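Local coordinates for putative acyl-CoA thioester hydrolase YbhC (Escherichia coli K-12, PDB 3GRH), which is a putative thioesterase and outer-membrane lipoprotein of the pectinesterase family that neither binds pectin nor shows pectinesterase activity, at residues Pro75-Pro81 / Arg107-Met113; Trp64-Ile69 / Asp233-Ile237. One frame throughout, in Å; residues are numbered along the deposited sequence.

Interaction 1 of 2, residues Pro75-Pro81 / Arg107-Met113; sequences PDFVVGP and RQYIAVM
Phe77, Val78 and Val79 pair in parallel with Ile110, Ala111 and Val112 at one end of the parallel beta-helix, where strand 77-79 is the outermost strand of its sheet. The strand axes approach to 4.7 Å, with their N-to-C directions 24° apart. Four ladder bonds fix the register: Phe77 bonds through N to Tyr109 O and through O to Ala111 N, on the two sides of Ile110, and Val79 likewise brackets Val112 through Ala111 O and Met113 N.

At the start of the strand Tyr109 O takes a second donor, Asp76 N at 2.9 Å, beside the regular bond from Phe77 N, which lies in the carbonyl plane. Asp76 also reaches back with its carboxylate: CG sits beside its own backbone N (chi1 -65°), which brings OD2 within 2.9 Å of Tyr109 N, using the lone pair turned away from OD1. A water donating to both OD2 and Arg107 O extends this polar link to Arg107, just ahead of strand 108-112.

Phe77, Val79 and Ile110 share one face of the sheet, which helix 92-100 covers. Their apolar contact is tightest between Val79 CG2 and Ile110 CG2, at 3.8 Å. At the rim of the Phe77 ring, near its plane, Gln108 OE1 lies 3.6 Å from CE2; this amide is held by Lys102 through OE1 and by Ala99 O through NE2. Pro75 CG meets Ala111 CB on the other face. Beyond the ladder the Met113 chain bends at its last torsion (chi3 63°), and SD comes to 4.2 Å from Pro81 CD.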
# COMPACT_ATOMS: atom_id res chain seq x y z
N PRO A 75 16.95 16.39 -14.38
CA PRO A 75 15.57 15.96 -14.59
C PRO A 75 14.87 16.57 -15.79
O PRO A 75 15.32 17.55 -16.35
CB PRO A 75 14.87 16.42 -13.32
CG PRO A 75 15.73 17.56 -12.83
CD PRO A 75 17.11 17.29 -13.23
N ASP A 76 13.76 15.95 -16.18
CA ASP A 76 12.96 16.46 -17.28
C ASP A 76 12.14 17.67 -16.86
O ASP A 76 11.95 18.59 -17.68
CB ASP A 76 12.04 15.38 -17.83
CG ASP A 76 12.82 14.24 -18.46
OD1 ASP A 76 13.36 14.44 -19.56
OD2 ASP A 76 12.91 13.14 -17.88
N PHE A 77 11.65 17.62 -15.63
CA PHE A 77 10.83 18.67 -15.05
C PHE A 77 11.22 18.89 -13.61
O PHE A 77 11.72 18.00 -12.93
CB PHE A 77 9.37 18.27 -15.10
CG PHE A 77 8.89 17.96 -16.47
CD1 PHE A 77 8.55 18.98 -17.32
CD2 PHE A 77 8.87 16.66 -16.94
CE1 PHE A 77 8.14 18.73 -18.64
CE2 PHE A 77 8.45 16.40 -18.22
CZ PHE A 77 8.09 17.42 -19.07
N VAL A 78 11.07 20.16 -13.19
CA VAL A 78 11.33 20.55 -11.82
C VAL A 78 10.17 21.32 -11.22
O VAL A 78 9.82 22.37 -11.75
CB VAL A 78 12.56 21.42 -11.67
CG1 VAL A 78 12.79 21.66 -10.19
CG2 VAL A 78 13.79 20.73 -12.29
N VAL A 79 9.65 20.85 -10.08
CA VAL A 79 8.53 21.49 -9.42
C VAL A 79 9.09 22.20 -8.23
O VAL A 79 9.92 21.64 -7.47
CB VAL A 79 7.48 20.45 -8.99
CG1 VAL A 79 6.36 21.15 -8.30
CG2 VAL A 79 6.94 19.62 -10.15
N GLY A 80 8.68 23.45 -8.03
CA GLY A 80 9.25 24.24 -6.98
C GLY A 80 8.49 25.52 -6.83
O GLY A 80 7.52 25.76 -7.53
N PRO A 81 9.00 26.40 -5.96
CA PRO A 81 8.38 27.70 -5.76
C PRO A 81 8.56 28.55 -6.99
O PRO A 81 9.60 28.50 -7.65
CB PRO A 81 9.15 28.29 -4.59
CG PRO A 81 10.31 27.40 -4.33
CD PRO A 81 10.24 26.22 -5.19
N ARG A 107 11.12 6.78 -20.04
CA ARG A 107 10.86 7.23 -18.66
C ARG A 107 11.17 8.71 -18.48
O ARG A 107 12.22 9.22 -19.00
CB ARG A 107 11.72 6.43 -17.67
CG ARG A 107 11.56 6.84 -16.32
CD ARG A 107 12.21 5.91 -15.30
NE ARG A 107 11.54 4.64 -15.27
CZ ARG A 107 10.35 4.42 -14.67
NH1 ARG A 107 9.72 5.38 -14.04
NH2 ARG A 107 9.80 3.25 -14.79
N GLN A 108 10.28 9.42 -17.77
CA GLN A 108 10.47 10.83 -17.46
C GLN A 108 10.61 11.04 -16.01
O GLN A 108 9.96 10.34 -15.25
CB GLN A 108 9.35 11.65 -17.98
CG GLN A 108 9.27 11.46 -19.42
CD GLN A 108 8.26 12.26 -20.02
OE1 GLN A 108 8.49 13.43 -20.31
NE2 GLN A 108 7.12 11.66 -20.28
N TYR A 109 11.48 11.97 -15.65
CA TYR A 109 11.84 12.24 -14.28
C TYR A 109 11.43 13.64 -13.88
O TYR A 109 11.77 14.60 -14.57
CB TYR A 109 13.35 12.13 -14.14
CG TYR A 109 13.86 10.73 -14.33
CD1 TYR A 109 14.03 9.91 -13.26
CD2 TYR A 109 14.24 10.29 -15.59
CE1 TYR A 109 14.49 8.64 -13.43
CE2 TYR A 109 14.74 8.99 -15.76
CZ TYR A 109 14.81 8.19 -14.64
OH TYR A 109 15.31 6.90 -14.66
N ILE A 110 10.69 13.73 -12.77
CA ILE A 110 10.17 14.96 -12.24
C ILE A 110 10.76 15.14 -10.87
O ILE A 110 10.51 14.36 -9.97
CB ILE A 110 8.64 14.96 -12.15
CG1 ILE A 110 8.04 14.76 -13.51
CG2 ILE A 110 8.15 16.31 -11.52
CD1 ILE A 110 6.52 14.40 -13.52
N ALA A 111 11.60 16.14 -10.72
CA ALA A 111 12.20 16.48 -9.40
C ALA A 111 11.29 17.43 -8.69
O ALA A 111 10.75 18.32 -9.34
CB ALA A 111 13.61 17.11 -9.59
N VAL A 112 11.13 17.26 -7.39
CA VAL A 112 10.29 18.15 -6.59
C VAL A 112 11.17 18.77 -5.47
O VAL A 112 11.79 18.07 -4.68
CB VAL A 112 9.08 17.42 -5.98
CG1 VAL A 112 8.23 18.51 -5.30
CG2 VAL A 112 8.24 16.68 -7.02
N MET A 113 11.25 20.10 -5.47
CA MET A 113 12.04 20.84 -4.52
C MET A 113 11.36 20.84 -3.17
O MET A 113 10.15 20.73 -3.06
CB MET A 113 12.22 22.29 -4.98
CG MET A 113 13.10 22.38 -6.17
SD MET A 113 13.48 24.03 -6.63
CE MET A 113 14.41 24.64 -5.21
O HOH W 1 13.65 11.35 -19.76

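Interaction 2 of 2, residues Trp64-Ile69 / Asp233-Ile237; sequences WNPSPI and DQVQI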
# COMPACT_ATOMS: atom_id res chain seq x y z
N TRP A 64 9.40 -10.36 -12.24
CA TRP A 64 9.89 -8.99 -12.21
C TRP A 64 10.98 -8.92 -11.17
O TRP A 64 10.74 -9.27 -10.00
CB TRP A 64 8.71 -8.07 -11.88
CG TRP A 64 9.03 -6.61 -11.81
CD1 TRP A 64 9.77 -5.91 -12.69
CD2 TRP A 64 8.59 -5.68 -10.82
NE1 TRP A 64 9.85 -4.59 -12.30
CE2 TRP A 64 9.12 -4.43 -11.16
CE3 TRP A 64 7.82 -5.78 -9.68
CZ2 TRP A 64 8.89 -3.30 -10.39
CZ3 TRP A 64 7.60 -4.70 -8.93
CH2 TRP A 64 8.15 -3.48 -9.25
N ASN A 65 12.12 -8.37 -11.58
CA ASN A 65 13.26 -8.15 -10.70
C ASN A 65 13.73 -6.73 -10.88
O ASN A 65 14.67 -6.46 -11.63
CB ASN A 65 14.33 -9.16 -10.99
CG ASN A 65 15.52 -9.00 -10.08
OD1 ASN A 65 15.37 -8.80 -8.87
ND2 ASN A 65 16.68 -9.04 -10.65
N PRO A 66 13.08 -5.81 -10.23
CA PRO A 66 13.35 -4.44 -10.61
C PRO A 66 14.72 -3.95 -10.22
O PRO A 66 15.22 -4.39 -9.21
CB PRO A 66 12.34 -3.68 -9.81
CG PRO A 66 11.96 -4.52 -8.67
CD PRO A 66 12.05 -5.97 -9.20
N SER A 67 15.33 -3.09 -11.03
CA SER A 67 16.57 -2.52 -10.62
C SER A 67 16.16 -1.34 -9.76
O SER A 67 15.13 -0.71 -9.99
CB SER A 67 17.47 -2.14 -11.78
OG SER A 67 16.79 -1.35 -12.69
N PRO A 68 17.02 -0.92 -8.84
CA PRO A 68 16.69 0.28 -8.08
C PRO A 68 16.50 1.55 -8.88
O PRO A 68 17.00 1.75 -9.99
CB PRO A 68 17.88 0.50 -7.18
CG PRO A 68 18.72 -0.63 -7.35
CD PRO A 68 18.27 -1.53 -8.41
N ILE A 69 15.73 2.45 -8.31
CA ILE A 69 15.52 3.72 -8.93
C ILE A 69 16.82 4.44 -9.13
O ILE A 69 17.63 4.45 -8.22
CB ILE A 69 14.51 4.54 -8.03
CG1 ILE A 69 13.16 3.84 -7.98
CG2 ILE A 69 14.37 5.98 -8.57
CD1 ILE A 69 12.16 4.40 -6.85
N ASP A 233 1.19 -1.58 -12.68
CA ASP A 233 2.14 -2.73 -12.50
C ASP A 233 3.52 -2.19 -12.52
O ASP A 233 3.85 -1.21 -13.18
CB ASP A 233 1.95 -3.73 -13.61
CG ASP A 233 2.68 -5.05 -13.45
OD1 ASP A 233 2.83 -5.59 -12.34
OD2 ASP A 233 3.06 -5.63 -14.56
N GLN A 234 4.44 -2.91 -11.88
CA GLN A 234 5.85 -2.61 -11.85
C GLN A 234 6.11 -1.26 -11.19
O GLN A 234 6.93 -0.52 -11.71
CB GLN A 234 6.56 -2.80 -13.20
CG GLN A 234 6.52 -4.25 -13.65
CD GLN A 234 7.30 -4.51 -14.93
OE1 GLN A 234 8.10 -3.69 -15.41
NE2 GLN A 234 7.18 -5.69 -15.38
N VAL A 235 5.48 -1.00 -10.04
CA VAL A 235 5.60 0.25 -9.35
C VAL A 235 6.65 0.11 -8.24
O VAL A 235 6.66 -0.90 -7.57
CB VAL A 235 4.29 0.66 -8.79
CG1 VAL A 235 4.33 1.83 -7.78
CG2 VAL A 235 3.32 0.90 -9.94
N GLN A 236 7.51 1.10 -8.10
CA GLN A 236 8.56 1.09 -7.08
C GLN A 236 8.45 2.30 -6.23
O GLN A 236 8.42 3.41 -6.75
CB GLN A 236 9.96 1.02 -7.66
CG GLN A 236 10.21 -0.24 -8.46
CD GLN A 236 11.51 -0.14 -9.24
OE1 GLN A 236 12.58 -0.21 -8.60
NE2 GLN A 236 11.43 -0.01 -10.59
N ILE A 237 8.36 2.12 -4.93
CA ILE A 237 8.24 3.25 -3.97
C ILE A 237 9.40 3.06 -3.00
O ILE A 237 9.47 1.99 -2.33
CB ILE A 237 6.91 3.13 -3.24
CG1 ILE A 237 5.79 3.40 -4.24
CG2 ILE A 237 6.86 4.13 -2.13
CD1 ILE A 237 4.45 2.98 -3.76
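Trp64 lies beside Gln234 and Ile69 beside Gln236, but the irregular segment 64-69 forms no beta ladder with 233-237. The CA atoms of Trp64 and Gln234 are 7.6 Å apart and those of Ile69 and Gln236 7.7 Å, well beyond strand pairing distance, so side chains fill the gap. Gln234 has positive phi and turns the chain just before strand 235-238 begins.

The Trp64 indole lies flat against Gln234 in a CH-pi contact: Gln234 CG is 3.5 Å from the centroid of the Trp64 five-membered ring and only 8° off its normal. The Gln234 amide follows the same face, its plane 9° from that of the indole. Pro66 CD packs over the centre of the opposite face, so the ring is sandwiched, while Val235 O approaches Trp64 CH2 at the ring edge, 3.4 Å away. With Trp64 CG anti to its backbone N (chi1 180°), the indole is carried over Gln234.

In the parallel beta-helix, strand 235-238 lies between strands 204-206 and 267-271, and segment 64-69 crosses its exterior; Trp64 also touches Arg267 and Ile69 touches Gln204. The buried Val235 and Ile237 point away from this segment. Gln236 points toward it instead, with its CD 3.7 Å from Pro66 CB and its CG 3.9 Å from Trp64 CZ2. Farther along, Ile69 and Gln236 run past each other in opposite directions, leaving Ile69 CD1 4.1 Å from Gln236 CB.

How the interactions relate
Both contacts involve the same parallel sheet of the beta-helix, but in different ways: interaction 1 pairs two of its strands at the outer end, and interaction 2 lays a loop against a strand farther in. Strands 130-134 and 204-206 separate 108-112 from 235-238, consistent with centres 20 Å apart. The nearest atoms of the two contacts are about 6 Å apart and do not touch. Five residues join 64-69 to 75-81, so the loop crossing the sheet leads into its edge strand. Gly202 hydrogen-bonds to both Arg107 of interaction 1 and the backbone of Asp233 of interaction 2. Both contacts lie away from the predicted nucleophile Asp280 and from Arg340, inferred to bind substrate.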